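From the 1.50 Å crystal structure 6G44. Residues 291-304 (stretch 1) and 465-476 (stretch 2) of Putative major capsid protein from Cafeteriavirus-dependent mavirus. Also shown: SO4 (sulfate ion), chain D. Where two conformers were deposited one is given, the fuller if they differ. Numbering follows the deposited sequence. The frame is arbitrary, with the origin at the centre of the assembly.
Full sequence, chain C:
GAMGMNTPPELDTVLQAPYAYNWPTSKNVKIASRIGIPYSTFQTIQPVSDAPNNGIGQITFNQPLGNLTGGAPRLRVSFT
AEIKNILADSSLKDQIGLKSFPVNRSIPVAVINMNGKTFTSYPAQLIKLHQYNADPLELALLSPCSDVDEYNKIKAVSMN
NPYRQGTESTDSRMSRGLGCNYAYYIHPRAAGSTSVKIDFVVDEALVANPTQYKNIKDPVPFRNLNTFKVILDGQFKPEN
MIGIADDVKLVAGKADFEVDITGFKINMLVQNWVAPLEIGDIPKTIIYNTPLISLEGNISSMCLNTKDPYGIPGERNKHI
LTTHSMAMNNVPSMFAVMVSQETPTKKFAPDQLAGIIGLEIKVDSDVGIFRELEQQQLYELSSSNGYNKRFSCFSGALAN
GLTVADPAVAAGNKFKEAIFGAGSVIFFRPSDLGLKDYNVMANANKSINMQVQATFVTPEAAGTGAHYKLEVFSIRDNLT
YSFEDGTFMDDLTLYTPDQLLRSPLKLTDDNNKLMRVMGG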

# COMPACT_ATOMS: atom_id res chain seq x y z
N PRO C 291 27.02 -1.80 -4.46
CA PRO C 291 27.14 -0.54 -5.21
C PRO C 291 28.06 0.48 -4.58
O PRO C 291 28.12 0.59 -3.36
CB PRO C 291 25.70 -0.00 -5.23
CG PRO C 291 24.82 -1.13 -4.86
CD PRO C 291 25.62 -2.14 -4.13
N LEU C 292 28.78 1.23 -5.42
CA LEU C 292 29.71 2.25 -4.95
C LEU C 292 29.14 3.65 -5.24
O LEU C 292 28.94 4.03 -6.39
CB LEU C 292 31.05 2.07 -5.67
CG LEU C 292 32.17 3.01 -5.25
CD1 LEU C 292 32.55 2.79 -3.79
CD2 LEU C 292 33.35 2.76 -6.18
N ILE C 293 28.85 4.39 -4.19
CA ILE C 293 28.28 5.74 -4.30
C ILE C 293 29.40 6.71 -3.98
O ILE C 293 30.06 6.57 -2.92
CB ILE C 293 27.11 5.94 -3.33
CG1 ILE C 293 25.89 5.11 -3.74
CG2 ILE C 293 26.70 7.41 -3.29
CD1 ILE C 293 25.98 3.60 -3.63
N SER C 294 29.59 7.70 -4.84
CA SER C 294 30.71 8.65 -4.75
C SER C 294 30.23 10.06 -5.04
O SER C 294 29.44 10.22 -5.96
CB SER C 294 31.78 8.32 -5.79
OG SER C 294 32.29 7.00 -5.66
N LEU C 295 30.76 11.05 -4.34
CA LEU C 295 30.57 12.45 -4.71
C LEU C 295 31.54 12.71 -5.87
O LEU C 295 32.76 12.60 -5.71
CB LEU C 295 30.86 13.36 -3.53
CG LEU C 295 30.77 14.86 -3.85
CD1 LEU C 295 29.33 15.24 -4.19
CD2 LEU C 295 31.29 15.64 -2.66
N GLU C 296 31.00 13.03 -7.03
CA GLU C 296 31.82 13.29 -8.22
C GLU C 296 32.24 14.74 -8.34
O GLU C 296 33.32 15.03 -8.88
CB GLU C 296 31.09 12.89 -9.48
CG GLU C 296 30.90 11.41 -9.64
CD GLU C 296 32.18 10.63 -9.84
OE1 GLU C 296 33.22 11.20 -10.30
OE2 GLU C 296 32.13 9.43 -9.55
N GLY C 297 31.39 15.64 -7.88
CA GLY C 297 31.71 17.06 -7.94
C GLY C 297 30.79 17.87 -7.09
O GLY C 297 29.64 17.48 -6.81
N ASN C 298 31.30 19.00 -6.62
CA ASN C 298 30.48 19.92 -5.88
C ASN C 298 30.94 21.34 -6.15
O ASN C 298 32.08 21.57 -6.57
CB ASN C 298 30.49 19.61 -4.39
CG ASN C 298 31.83 19.83 -3.75
OD1 ASN C 298 32.09 20.89 -3.20
ND2 ASN C 298 32.70 18.84 -3.84
N ILE C 299 30.02 22.28 -5.96
CA ILE C 299 30.33 23.71 -6.05
C ILE C 299 29.29 24.46 -5.26
O ILE C 299 28.13 24.01 -5.17
CB ILE C 299 30.41 24.19 -7.52
CG1 ILE C 299 31.08 25.57 -7.58
CG2 ILE C 299 29.04 24.18 -8.19
CD1 ILE C 299 31.53 25.94 -8.97
N SER C 300 29.68 25.58 -4.66
CA SER C 300 28.75 26.35 -3.83
C SER C 300 28.74 27.82 -4.19
O SER C 300 29.62 28.31 -4.89
CB SER C 300 29.11 26.17 -2.35
OG SER C 300 30.36 26.77 -2.06
N SER C 301 27.70 28.51 -3.73
CA SER C 301 27.63 29.97 -3.82
C SER C 301 26.77 30.50 -2.68
O SER C 301 26.00 29.76 -2.03
CB SER C 301 27.07 30.43 -5.15
OG SER C 301 25.67 30.13 -5.26
N MET C 302 26.94 31.79 -2.42
CA MET C 302 26.05 32.52 -1.54
C MET C 302 24.87 32.93 -2.40
O MET C 302 25.03 33.69 -3.34
CB MET C 302 26.75 33.77 -0.96
CG MET C 302 25.88 34.61 -0.03
SD MET C 302 25.36 33.69 1.43
CE MET C 302 24.50 34.93 2.38
N CYS C 303 23.69 32.41 -2.06
CA CYS C 303 22.47 32.67 -2.80
C CYS C 303 21.63 33.72 -2.08
O CYS C 303 21.18 33.48 -0.96
CB CYS C 303 21.67 31.36 -2.94
SG CYS C 303 22.47 30.19 -4.06
N LEU C 304 21.43 34.88 -2.73
CA LEU C 304 20.70 36.01 -2.14
C LEU C 304 19.36 36.11 -2.80
O LEU C 304 19.30 36.17 -4.03
CB LEU C 304 21.46 37.34 -2.39
CG LEU C 304 22.89 37.47 -1.86
CD1 LEU C 304 23.42 38.87 -2.18
CD2 LEU C 304 22.97 37.18 -0.38
S SO4 D . 25.71 30.19 5.47
O1 SO4 D . 24.43 30.50 4.83
O2 SO4 D . 26.74 31.17 5.04
O3 SO4 D . 26.18 28.83 5.09
O4 SO4 D . 25.51 30.25 6.93
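Stretch 2, residues 465-476: GAHYKLEVFSIR

Stretch 2 is extended from Gly 465 to Arg 476 and lies beside strand 292-304 as its antiparallel neighbour. The evidence is threefold: the strand axes approach to 4.5 Å, their N-to-C directions differ by 145°, antiparallel but 35° short of exact opposition, and the CA-CA distances of paired residues alternate. Hydrogen-bonded pairs are wide, as in Leu 292 CA to Arg 476 CA at 5.1 Å, and non-hydrogen-bonded pairs narrow, as in Leu 304 CA to Gly 465 CA at 4.1 Å. Together the two strands bury 1187 Å², both sides summed.

Arg 476 is the most covered residue, with 81 Å² under stretch 1. Its backbone closes one end of the ladder: Leu 292 N donates to Arg 476 O at 3.0 Å, and Arg 476 N donates to Leu 292 O at 2.8 Å, both nearly linear at 171° and 172°. Its side chain, with chi1 m and chi2 and chi3 t, runs along the face shared by Leu 292, Ser 294 and Ser 474. There Arg 476 NH2 forms a salt bridge with Glu 296 OE2 at 2.8 Å, the carboxylate oxygen lying at the edge of the guanidinium, near its plane. Ser 474 OG donates to the same Glu 296 OE2 at 2.6 Å, so one oxygen serves two donors. Water 3 joins the other carboxylate oxygen to the guanidinium, 2.8 Å from Glu 296 OE1 and 2.9 Å from Arg 476 NH1.

Glu 296, with 65 Å² covered, sits in a beta bulge. Leu 295 pairs with Phe 473 and Gly 297 with Val 472, so the register shifts by one and Glu 296 has no partner of its own. Its phi/psi of -89/-32 departs from the extended values around it, and its CA-to-CB bond points toward stretch 2. Val 472 O accepts from Glu 296 N at 2.8 Å and, weakly, from Gly 297 N at 3.3 Å. Just before the bulge, Leu 295 CD1 lies over the Phe 473 ring, 4.0 Å from its centroid and 20° off the normal. Beyond it, the regular pattern resumes with Val 472 N donating to Gly 297 O at 3.0 Å.

Met 302, with 69 Å² covered, lies near the other end of the pairing. Its CA is 4.3 Å from His 467 CA, and with chi1 t and chi2 p its SD lies over one face of the imidazole, 4.0 Å from the centroid and 22° off the normal. Met 302 CE continues to Gly 465 C at 3.4 Å. The absence of a side chain matters here: an ideal CB on Gly 465 would fall 2.5 Å from both Cys 303 O and Leu 304 CD2. The sulfate, probably from the crystallisation liquor, meets the ring near its plane, where His 467 ND1 donates to SO4 O2 at 2.5 Å; His 467 N donates to SO4 O1 at 2.9 Å.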

# COMPACT_ATOMS: atom_id res chain seq x y z
N GLY C 465 20.15 35.82 2.50
CA GLY C 465 20.68 34.73 1.71
C GLY C 465 21.33 33.69 2.56
O GLY C 465 21.37 33.80 3.79
N ALA C 466 21.85 32.66 1.89
CA ALA C 466 22.51 31.55 2.56
C ALA C 466 23.29 30.78 1.52
O ALA C 466 23.04 30.91 0.34
CB ALA C 466 21.52 30.65 3.23
N HIS C 467 24.28 30.03 1.98
CA HIS C 467 25.11 29.23 1.09
C HIS C 467 24.42 27.92 0.71
O HIS C 467 23.92 27.23 1.60
CB HIS C 467 26.46 28.90 1.74
CG HIS C 467 27.45 30.03 1.68
ND1 HIS C 467 27.59 30.95 2.69
CD2 HIS C 467 28.34 30.38 0.73
CE1 HIS C 467 28.53 31.82 2.37
NE2 HIS C 467 29.01 31.49 1.19
N TYR C 468 24.45 27.61 -0.58
CA TYR C 468 23.93 26.35 -1.15
C TYR C 468 25.01 25.65 -1.94
O TYR C 468 25.84 26.30 -2.59
CB TYR C 468 22.68 26.59 -2.05
CG TYR C 468 21.46 26.83 -1.19
CD1 TYR C 468 21.26 28.06 -0.59
CD2 TYR C 468 20.56 25.80 -0.89
CE1 TYR C 468 20.19 28.29 0.26
CE2 TYR C 468 19.48 26.02 -0.05
CZ TYR C 468 19.31 27.26 0.53
OH TYR C 468 18.27 27.42 1.37
N LYS C 469 25.00 24.32 -1.87
CA LYS C 469 25.99 23.48 -2.51
C LYS C 469 25.33 22.53 -3.50
O LYS C 469 24.51 21.69 -3.12
CB LYS C 469 26.78 22.70 -1.48
CG LYS C 469 27.87 21.82 -2.05
CD LYS C 469 28.53 20.96 -0.98
CE LYS C 469 29.50 21.75 -0.14
NZ LYS C 469 30.31 20.87 0.73
N LEU C 470 25.70 22.64 -4.76
CA LEU C 470 25.33 21.67 -5.82
C LEU C 470 26.25 20.47 -5.67
O LEU C 470 27.48 20.62 -5.65
CB LEU C 470 25.47 22.30 -7.21
CG LEU C 470 25.44 21.36 -8.41
CD1 LEU C 470 24.14 20.54 -8.48
CD2 LEU C 470 25.65 22.09 -9.72
N GLU C 471 25.68 19.27 -5.55
CA GLU C 471 26.44 18.04 -5.47
C GLU C 471 25.95 17.09 -6.55
O GLU C 471 24.73 16.97 -6.77
CB GLU C 471 26.27 17.37 -4.12
CG GLU C 471 26.88 18.13 -2.94
CD GLU C 471 26.68 17.40 -1.62
OE1 GLU C 471 25.51 17.26 -1.23
OE2 GLU C 471 27.69 16.95 -0.99
N VAL C 472 26.89 16.43 -7.22
CA VAL C 472 26.61 15.41 -8.22
C VAL C 472 27.25 14.13 -7.73
O VAL C 472 28.47 14.08 -7.52
CB VAL C 472 27.13 15.79 -9.62
CG1 VAL C 472 26.79 14.69 -10.64
CG2 VAL C 472 26.54 17.13 -10.01
N PHE C 473 26.42 13.12 -7.49
CA PHE C 473 26.89 11.82 -7.04
C PHE C 473 26.82 10.82 -8.17
O PHE C 473 25.95 10.92 -9.03
CB PHE C 473 26.03 11.28 -5.91
CG PHE C 473 26.05 12.13 -4.69
CD1 PHE C 473 25.14 13.16 -4.53
CD2 PHE C 473 26.99 11.91 -3.69
CE1 PHE C 473 25.13 13.95 -3.39
CE2 PHE C 473 27.00 12.73 -2.55
CZ PHE C 473 26.06 13.74 -2.41
N SER C 474 27.76 9.88 -8.19
CA SER C 474 27.66 8.71 -9.07
C SER C 474 27.28 7.49 -8.26
O SER C 474 27.70 7.36 -7.12
CB SER C 474 28.96 8.42 -9.81
OG SER C 474 29.99 8.19 -8.89
N ILE C 475 26.53 6.59 -8.90
CA ILE C 475 26.23 5.29 -8.34
C ILE C 475 26.78 4.31 -9.34
O ILE C 475 26.28 4.23 -10.47
CB ILE C 475 24.72 5.08 -8.10
CG1 ILE C 475 24.20 6.17 -7.15
CG2 ILE C 475 24.48 3.69 -7.52
CD1 ILE C 475 23.30 7.21 -7.77
N ARG C 476 27.82 3.57 -8.96
CA ARG C 476 28.46 2.63 -9.87
C ARG C 476 28.18 1.18 -9.49
O ARG C 476 28.17 0.82 -8.30
CB ARG C 476 29.97 2.81 -9.88
CG ARG C 476 30.45 4.04 -10.62
CD ARG C 476 31.96 4.03 -10.63
NE ARG C 476 32.50 4.96 -11.61
CZ ARG C 476 32.83 6.22 -11.37
NH1 ARG C 476 33.33 6.96 -12.35
NH2 ARG C 476 32.68 6.76 -10.16
O HOH W 1 30.73 5.82 -7.64
O HOH W 2 33.49 5.75 -7.32
O HOH W 3 34.92 9.12 -11.13